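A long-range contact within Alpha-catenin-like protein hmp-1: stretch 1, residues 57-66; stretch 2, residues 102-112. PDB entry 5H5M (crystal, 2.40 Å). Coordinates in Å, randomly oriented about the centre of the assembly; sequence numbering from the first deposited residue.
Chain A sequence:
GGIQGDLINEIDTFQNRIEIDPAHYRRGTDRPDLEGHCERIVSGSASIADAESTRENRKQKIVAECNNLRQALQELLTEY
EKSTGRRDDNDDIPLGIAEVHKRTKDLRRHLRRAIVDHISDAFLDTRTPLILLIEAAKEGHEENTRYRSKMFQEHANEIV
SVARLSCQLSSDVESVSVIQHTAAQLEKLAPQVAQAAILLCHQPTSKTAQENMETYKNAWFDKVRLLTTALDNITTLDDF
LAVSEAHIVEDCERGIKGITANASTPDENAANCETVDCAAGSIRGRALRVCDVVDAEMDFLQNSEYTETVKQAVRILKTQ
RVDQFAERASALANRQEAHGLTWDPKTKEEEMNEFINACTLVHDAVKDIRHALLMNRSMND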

ATOM      1  N   ASN A  57     -14.001   4.123  -0.978  1.00 36.59           N
ATOM      2  CA  ASN A  57     -14.209   4.287  -2.409  1.00 37.85           C
ATOM      3  C   ASN A  57     -13.694   3.092  -3.213  1.00 39.14           C
ATOM      4  O   ASN A  57     -14.283   2.723  -4.227  1.00 40.03           O
ATOM      5  CB  ASN A  57     -13.557   5.589  -2.883  1.00 52.66           C
ATOM      6  CG  ASN A  57     -13.481   5.693  -4.397  1.00 63.51           C
ATOM      7  OD1 ASN A  57     -12.503   5.270  -5.012  1.00 71.65           O
ATOM      8  ND2 ASN A  57     -14.525   6.244  -5.005  1.00 60.06           N
ATOM      9  N   ARG A  58     -12.614   2.471  -2.748  1.00 41.28           N
ATOM     10  CA  ARG A  58     -12.090   1.286  -3.419  1.00 40.37           C
ATOM     11  C   ARG A  58     -12.943   0.068  -3.069  1.00 38.32           C
ATOM     12  O   ARG A  58     -13.094  -0.853  -3.870  1.00 37.32           O
ATOM     13  CB  ARG A  58     -10.623   1.047  -3.045  1.00 31.64           C
ATOM     14  CG  ARG A  58      -9.907   0.080  -3.980  1.00 24.64           C
ATOM     15  CD  ARG A  58      -8.415   0.365  -4.061  1.00 22.02           C
ATOM     16  NE  ARG A  58      -8.081   1.263  -5.162  1.00 30.93           N
ATOM     17  CZ  ARG A  58      -7.313   2.342  -5.047  1.00 38.60           C
ATOM     18  NH1 ARG A  58      -6.787   2.666  -3.875  1.00 46.01           N
ATOM     19  NH2 ARG A  58      -7.066   3.095  -6.109  1.00 66.83           N
ATOM     20  N   LYS A  59     -13.501   0.082  -1.864  1.00 37.44           N
ATOM     21  CA  LYS A  59     -14.428  -0.946  -1.411  1.00 38.77           C
ATOM     22  C   LYS A  59     -15.646  -1.044  -2.329  1.00 37.62           C
ATOM     23  O   LYS A  59     -16.063  -2.135  -2.707  1.00 25.65           O
ATOM     24  CB  LYS A  59     -14.869  -0.650   0.024  1.00 42.04           C
ATOM     25  CG  LYS A  59     -15.936  -1.569   0.582  1.00 43.56           C
ATOM     26  CD  LYS A  59     -16.464  -1.017   1.902  1.00 49.51           C
ATOM     27  CE  LYS A  59     -17.389  -2.001   2.595  1.00 62.03           C
ATOM     28  NZ  LYS A  59     -18.513  -2.422   1.714  1.00 71.11           N
ATOM     29  N   GLN A  60     -16.208   0.103  -2.696  1.00 34.95           N
ATOM     30  CA  GLN A  60     -17.414   0.118  -3.514  1.00 35.46           C
ATOM     31  C   GLN A  60     -17.135  -0.281  -4.962  1.00 33.43           C
ATOM     32  O   GLN A  60     -17.998  -0.853  -5.625  1.00 30.16           O
ATOM     33  CB  GLN A  60     -18.080   1.497  -3.464  1.00 32.45           C
ATOM     34  CG  GLN A  60     -18.712   1.859  -2.109  1.00 54.99           C
ATOM     35  CD  GLN A  60     -19.630   0.776  -1.527  1.00 64.34           C
ATOM     36  OE1 GLN A  60     -20.151  -0.086  -2.243  1.00 61.55           O
ATOM     37  NE2 GLN A  60     -19.830   0.828  -0.213  1.00 66.42           N
ATOM     38  N   LYS A  61     -15.934   0.014  -5.453  1.00 34.72           N
ATOM     39  CA  LYS A  61     -15.571  -0.382  -6.809  1.00 30.10           C
ATOM     40  C   LYS A  61     -15.482  -1.900  -6.909  1.00 35.14           C
ATOM     41  O   LYS A  61     -15.923  -2.497  -7.895  1.00 43.74           O
ATOM     42  CB  LYS A  61     -14.246   0.254  -7.233  1.00 33.34           C
ATOM     43  CG  LYS A  61     -14.347   1.738  -7.535  1.00 40.87           C
ATOM     44  CD  LYS A  61     -13.022   2.301  -8.021  1.00 55.64           C
ATOM     45  CE  LYS A  61     -12.179   2.787  -6.854  1.00 59.29           C
ATOM     46  NZ  LYS A  61     -11.138   3.768  -7.265  1.00 60.48           N
ATOM     47  N   ILE A  62     -14.911  -2.514  -5.878  1.00 30.85           N
ATOM     48  CA  ILE A  62     -14.790  -3.963  -5.807  1.00 23.89           C
ATOM     49  C   ILE A  62     -16.167  -4.621  -5.766  1.00 27.26           C
ATOM     50  O   ILE A  62     -16.422  -5.592  -6.478  1.00 23.31           O
ATOM     51  CB  ILE A  62     -13.969  -4.394  -4.578  1.00 21.51           C
ATOM     52  CG1 ILE A  62     -12.525  -3.905  -4.718  1.00 22.67           C
ATOM     53  CG2 ILE A  62     -14.010  -5.906  -4.402  1.00 25.87           C
ATOM     54  CD1 ILE A  62     -11.647  -4.232  -3.539  1.00 22.94           C
ATOM     55  N   VAL A  63     -17.050  -4.075  -4.935  1.00 38.47           N
ATOM     56  CA  VAL A  63     -18.424  -4.562  -4.822  1.00 26.56           C
ATOM     57  C   VAL A  63     -19.167  -4.465  -6.157  1.00 38.90           C
ATOM     58  O   VAL A  63     -19.802  -5.425  -6.597  1.00 39.67           O
ATOM     59  CB  VAL A  63     -19.201  -3.781  -3.741  1.00 29.00           C
ATOM     60  CG1 VAL A  63     -20.684  -4.115  -3.789  1.00 31.46           C
ATOM     61  CG2 VAL A  63     -18.633  -4.080  -2.366  1.00 28.90           C
ATOM     62  N   ALA A  64     -19.072  -3.305  -6.801  1.00 35.55           N
ATOM     63  CA  ALA A  64     -19.744  -3.073  -8.077  1.00 31.70           C
ATOM     64  C   ALA A  64     -19.249  -4.017  -9.176  1.00 31.59           C
ATOM     65  O   ALA A  64     -20.048  -4.567  -9.935  1.00 31.81           O
ATOM     66  CB  ALA A  64     -19.561  -1.628  -8.507  1.00 29.88           C
ATOM     67  N   GLU A  65     -17.933  -4.203  -9.259  1.00 25.19           N
ATOM     68  CA  GLU A  65     -17.351  -5.052 -10.290  1.00 28.61           C
ATOM     69  C   GLU A  65     -17.650  -6.529 -10.063  1.00 30.06           C
ATOM     70  O   GLU A  65     -17.666  -7.312 -11.011  1.00 36.47           O
ATOM     71  CB  GLU A  65     -15.838  -4.838 -10.377  1.00 35.07           C
ATOM     72  CG  GLU A  65     -15.439  -3.602 -11.169  1.00 55.32           C
ATOM     73  CD  GLU A  65     -15.959  -3.627 -12.595  1.00 58.57           C
ATOM     74  OE1 GLU A  65     -16.022  -4.720 -13.195  1.00 56.80           O
ATOM     75  OE2 GLU A  65     -16.306  -2.548 -13.119  1.00 69.67           O
ATOM     76  N   CYS A  66     -17.883  -6.911  -8.812  1.00 24.36           N
ATOM     77  CA  CYS A  66     -18.299  -8.279  -8.519  1.00 34.09           C
ATOM     78  C   CYS A  66     -19.685  -8.545  -9.089  1.00 32.36           C
ATOM     79  O   CYS A  66     -19.938  -9.607  -9.656  1.00 42.52           O
ATOM     80  CB  CYS A  66     -18.284  -8.549  -7.014  1.00 33.37           C
ATOM     81  SG  CYS A  66     -16.636  -8.768  -6.332  1.00 27.97           S
ATOM     82  N   LYS A 102     -13.215  -8.320 -19.557  1.00 36.53           N
ATOM     83  CA  LYS A 102     -13.103  -6.904 -19.227  1.00 40.75           C
ATOM     84  C   LYS A 102     -13.492  -6.630 -17.772  1.00 35.72           C
ATOM     85  O   LYS A 102     -12.864  -5.813 -17.098  1.00 32.85           O
ATOM     86  CB  LYS A 102     -13.966  -6.061 -20.167  1.00 43.92           C
ATOM     87  CG  LYS A 102     -13.541  -4.604 -20.234  1.00 57.42           C
ATOM     88  CD  LYS A 102     -14.703  -3.669 -19.949  1.00 65.05           C
ATOM     89  CE  LYS A 102     -15.838  -3.875 -20.939  1.00 65.45           C
ATOM     90  NZ  LYS A 102     -16.986  -2.970 -20.655  1.00 72.52           N
ATOM     91  N   ARG A 103     -14.528  -7.313 -17.292  1.00 30.06           N
ATOM     92  CA  ARG A 103     -14.956  -7.165 -15.903  1.00 30.41           C
ATOM     93  C   ARG A 103     -13.926  -7.780 -14.962  1.00 30.86           C
ATOM     94  O   ARG A 103     -13.610  -7.213 -13.917  1.00 31.01           O
ATOM     95  CB  ARG A 103     -16.326  -7.809 -15.679  1.00 28.98           C
ATOM     96  CG  ARG A 103     -17.415  -7.265 -16.583  1.00 33.55           C
ATOM     97  CD  ARG A 103     -17.659  -5.785 -16.337  1.00 35.65           C
ATOM     98  NE  ARG A 103     -18.549  -5.216 -17.344  1.00 47.11           N
ATOM     99  CZ  ARG A 103     -19.055  -3.989 -17.294  1.00 59.28           C
ATOM    100  NH1 ARG A 103     -18.763  -3.188 -16.277  1.00 63.63           N
ATOM    101  NH2 ARG A 103     -19.856  -3.560 -18.261  1.00 57.04           N
ATOM    102  N   THR A 104     -13.405  -8.941 -15.344  1.00 34.82           N
ATOM    103  CA  THR A 104     -12.369  -9.612 -14.568  1.00 35.55           C
ATOM    104  C   THR A 104     -11.106  -8.754 -14.470  1.00 37.43           C
ATOM    105  O   THR A 104     -10.503  -8.642 -13.403  1.00 40.38           O
ATOM    106  CB  THR A 104     -12.005 -10.981 -15.176  1.00 33.29           C
ATOM    107  OG1 THR A 104     -13.189 -11.776 -15.317  1.00 37.98           O
ATOM    108  CG2 THR A 104     -11.026 -11.711 -14.284  1.00 42.37           C
ATOM    109  N   LYS A 105     -10.719  -8.144 -15.588  1.00 33.52           N
ATOM    110  CA  LYS A 105      -9.544  -7.279 -15.625  1.00 27.65           C
ATOM    111  C   LYS A 105      -9.696  -6.087 -14.683  1.00 33.63           C
ATOM    112  O   LYS A 105      -8.749  -5.707 -13.988  1.00 28.86           O
ATOM    113  CB  LYS A 105      -9.282  -6.778 -17.048  1.00 29.02           C
ATOM    114  CG  LYS A 105      -8.154  -5.757 -17.120  1.00 35.46           C
ATOM    115  CD  LYS A 105      -7.929  -5.215 -18.522  1.00 40.45           C
ATOM    116  CE  LYS A 105      -6.872  -4.120 -18.495  1.00 41.92           C
ATOM    117  NZ  LYS A 105      -6.557  -3.581 -19.843  1.00 59.49           N
ATOM    118  N   ASP A 106     -10.885  -5.494 -14.662  1.00 27.78           N
ATOM    119  CA  ASP A 106     -11.138  -4.355 -13.790  1.00 29.39           C
ATOM    120  C   ASP A 106     -11.175  -4.776 -12.326  1.00 31.41           C
ATOM    121  O   ASP A 106     -10.656  -4.074 -11.456  1.00 30.31           O
ATOM    122  CB  ASP A 106     -12.446  -3.663 -14.172  1.00 31.23           C
ATOM    123  CG  ASP A 106     -12.338  -2.890 -15.472  1.00 45.48           C
ATOM    124  OD1 ASP A 106     -13.352  -2.794 -16.199  1.00 53.93           O
ATOM    125  OD2 ASP A 106     -11.237  -2.378 -15.768  1.00 39.13           O
ATOM    126  N   LEU A 107     -11.788  -5.924 -12.058  1.00 28.69           N
ATOM    127  CA  LEU A 107     -11.883  -6.427 -10.695  1.00 24.02           C
ATOM    128  C   LEU A 107     -10.503  -6.667 -10.099  1.00 22.67           C
ATOM    129  O   LEU A 107     -10.249  -6.311  -8.950  1.00 26.45           O
ATOM    130  CB  LEU A 107     -12.703  -7.716 -10.644  1.00 22.80           C
ATOM    131  CG  LEU A 107     -12.816  -8.353  -9.255  1.00 25.17           C
ATOM    132  CD1 LEU A 107     -13.481  -7.401  -8.276  1.00 20.57           C
ATOM    133  CD2 LEU A 107     -13.576  -9.665  -9.322  1.00 42.47           C
ATOM    134  N   ARG A 108      -9.599  -7.252 -10.877  1.00 22.85           N
ATOM    135  CA  ARG A 108      -8.285  -7.560 -10.335  1.00 30.53           C
ATOM    136  C   ARG A 108      -7.455  -6.290 -10.137  1.00 32.02           C
ATOM    137  O   ARG A 108      -6.659  -6.220  -9.204  1.00 34.96           O
ATOM    138  CB  ARG A 108      -7.542  -8.572 -11.218  1.00 37.96           C
ATOM    139  CG  ARG A 108      -7.322  -8.172 -12.658  1.00 51.62           C
ATOM    140  CD  ARG A 108      -6.622  -9.299 -13.407  1.00 61.76           C
ATOM    141  NE  ARG A 108      -5.304  -9.586 -12.842  1.00 62.52           N
ATOM    142  CZ  ARG A 108      -4.743 -10.791 -12.821  1.00 56.23           C
ATOM    143  NH1 ARG A 108      -5.388 -11.836 -13.325  1.00 55.38           N
ATOM    144  NH2 ARG A 108      -3.539 -10.952 -12.287  1.00 48.12           N
ATOM    145  N   ARG A 109      -7.655  -5.283 -10.982  1.00 23.69           N
ATOM    146  CA  ARG A 109      -6.956  -4.015 -10.792  1.00 25.64           C
ATOM    147  C   ARG A 109      -7.370  -3.384  -9.470  1.00 26.74           C
ATOM    148  O   ARG A 109      -6.526  -2.913  -8.708  1.00 25.65           O
ATOM    149  CB  ARG A 109      -7.226  -3.038 -11.939  1.00 26.65           C
ATOM    150  CG  ARG A 109      -6.410  -1.751 -11.821  1.00 29.04           C
ATOM    151  CD  ARG A 109      -6.727  -0.740 -12.914  1.00 44.40           C
ATOM    152  NE  ARG A 109      -8.094  -0.233 -12.820  1.00 58.00           N
ATOM    153  CZ  ARG A 109      -9.099  -0.647 -13.585  1.00 63.53           C
ATOM    154  NH1 ARG A 109     -10.312  -0.131 -13.429  1.00 65.17           N
ATOM    155  NH2 ARG A 109      -8.890  -1.575 -14.511  1.00 57.20           N
ATOM    156  N   HIS A 110      -8.675  -3.389  -9.203  1.00 24.60           N
ATOM    157  CA  HIS A 110      -9.215  -2.882  -7.943  1.00 24.15           C
ATOM    158  C   HIS A 110      -8.666  -3.629  -6.727  1.00 23.64           C
ATOM    159  O   HIS A 110      -8.330  -3.018  -5.712  1.00 25.52           O
ATOM    160  CB  HIS A 110     -10.741  -2.968  -7.951  1.00 22.72           C
ATOM    161  CG  HIS A 110     -11.396  -1.993  -8.879  1.00 28.80           C
ATOM    162  ND1 HIS A 110     -12.542  -2.289  -9.585  1.00 28.15           N
ATOM    163  CD2 HIS A 110     -11.069  -0.719  -9.206  1.00 28.15           C
ATOM    164  CE1 HIS A 110     -12.889  -1.242 -10.315  1.00 29.90           C
ATOM    165  NE2 HIS A 110     -12.013  -0.277 -10.102  1.00 35.61           N
ATOM    166  N   LEU A 111      -8.576  -4.951  -6.837  1.00 20.76           N
ATOM    167  CA  LEU A 111      -8.084  -5.782  -5.743  1.00 20.32           C
ATOM    168  C   LEU A 111      -6.602  -5.528  -5.487  1.00 27.70           C
ATOM    169  O   LEU A 111      -6.182  -5.384  -4.335  1.00 23.34           O
ATOM    170  CB  LEU A 111      -8.317  -7.266  -6.043  1.00 19.64           C
ATOM    171  CG  LEU A 111      -9.773  -7.726  -6.161  1.00 24.01           C
ATOM    172  CD1 LEU A 111      -9.849  -9.089  -6.827  1.00 19.56           C
ATOM    173  CD2 LEU A 111     -10.451  -7.753  -4.794  1.00 22.51           C
ATOM    174  N   ARG A 112      -5.816  -5.483  -6.562  1.00 18.70           N
ATOM    175  CA  ARG A 112      -4.381  -5.248  -6.449  1.00 18.83           C
ATOM    176  C   ARG A 112      -4.117  -3.923  -5.748  1.00 24.29           C
ATOM    177  O   ARG A 112      -3.258  -3.834  -4.874  1.00 26.49           O
ATOM    178  CB  ARG A 112      -3.702  -5.254  -7.827  1.00 19.87           C
ATOM    179  CG  ARG A 112      -3.712  -6.599  -8.549  1.00 25.68           C
ATOM    180  CD  ARG A 112      -2.953  -7.688  -7.797  1.00 34.20           C
ATOM    181  NE  ARG A 112      -1.588  -7.854  -8.295  1.00 35.59           N
ATOM    182  CZ  ARG A 112      -0.515  -7.305  -7.736  1.00 49.05           C
ATOM    183  NH1 ARG A 112      -0.644  -6.554  -6.649  1.00 66.83           N
ATOM    184  NH2 ARG A 112       0.687  -7.508  -8.262  1.00 32.07           N
TER
HETATM  185  O   HOH W   1     -15.734  -2.557 -15.754  1.00 45.85           O

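Both stretches are helical throughout, and each helix extends beyond the residues considered here. Backbone hydrogen bonds of the i to i+4 type run along both, for example from E65 N to K61 O (3.0 Å) and from L107 N to R103 O (2.9 Å). The axes approach to 9.3 Å with an angle of 155° between their N-to-C directions, so the packing is antiparallel with a clear tilt. The register follows from the nearest CA pairs: E65 CA lies 5.7 Å from L107 CA, and I62 CA lies 6.1 Å from H110 CA, three residues forward on the first helix matching three residues back on the second, as antiparallel packing requires. The two stretches together bury 509 Å².

No direct hydrogen bond crosses between them, so the contact rests on packing, one CH-pi interaction and a bridging water. E65 and H110 lose the most area to the opposing stretch, 116 and 117 Å², and both direct CA-to-CB toward it. E65 is a knob in a hole formed by R103, D106, L107 and H110. Its CG reaches the edge of the H110 ring, 3.6 Å from H110 ND1, while its CB is 4.1 Å from L107 CD1. The K61 side chain covers one face of the same ring: K61 CB stands 3.6 Å from the centroid of the H110 ring and 9° off the ring normal, the geometry of a CH-pi contact. Beyond the ring, K61 turns back to its own helix, where K61 NZ donates a weak hydrogen bond to N57 OD1 (3.0 Å).

The apolar part of the contact centres on I62, L107 and L111. I62 CD1 meets L111 CD2 at 3.9 Å, and I62 CG2 lies 4.2 Å from L107 CD1. That same leucine methyl also touches sulfur, with C66 SG 3.9 Å from L107 CD1, although the CA-to-CB bond of C66 points away from the second helix.

At the carboxylate end of E65 the charges are only loosely paired. E65 OE2 is 4.1 Å from R103 NH1, beyond salt-bridge range, and lies near the guanidinium plane at its edge. It is also 4.3 Å from D106 OD1, an approach of like charges that water 1 mediates by donating to both E65 OE2 (2.7 Å) and D106 OD1 (2.4 Å, notably short). The other carboxylate oxygen of D106 is engaged within its own helix, where R109 NH2 donates to D106 OD2 at 2.8 Å and 166° in a salt bridge.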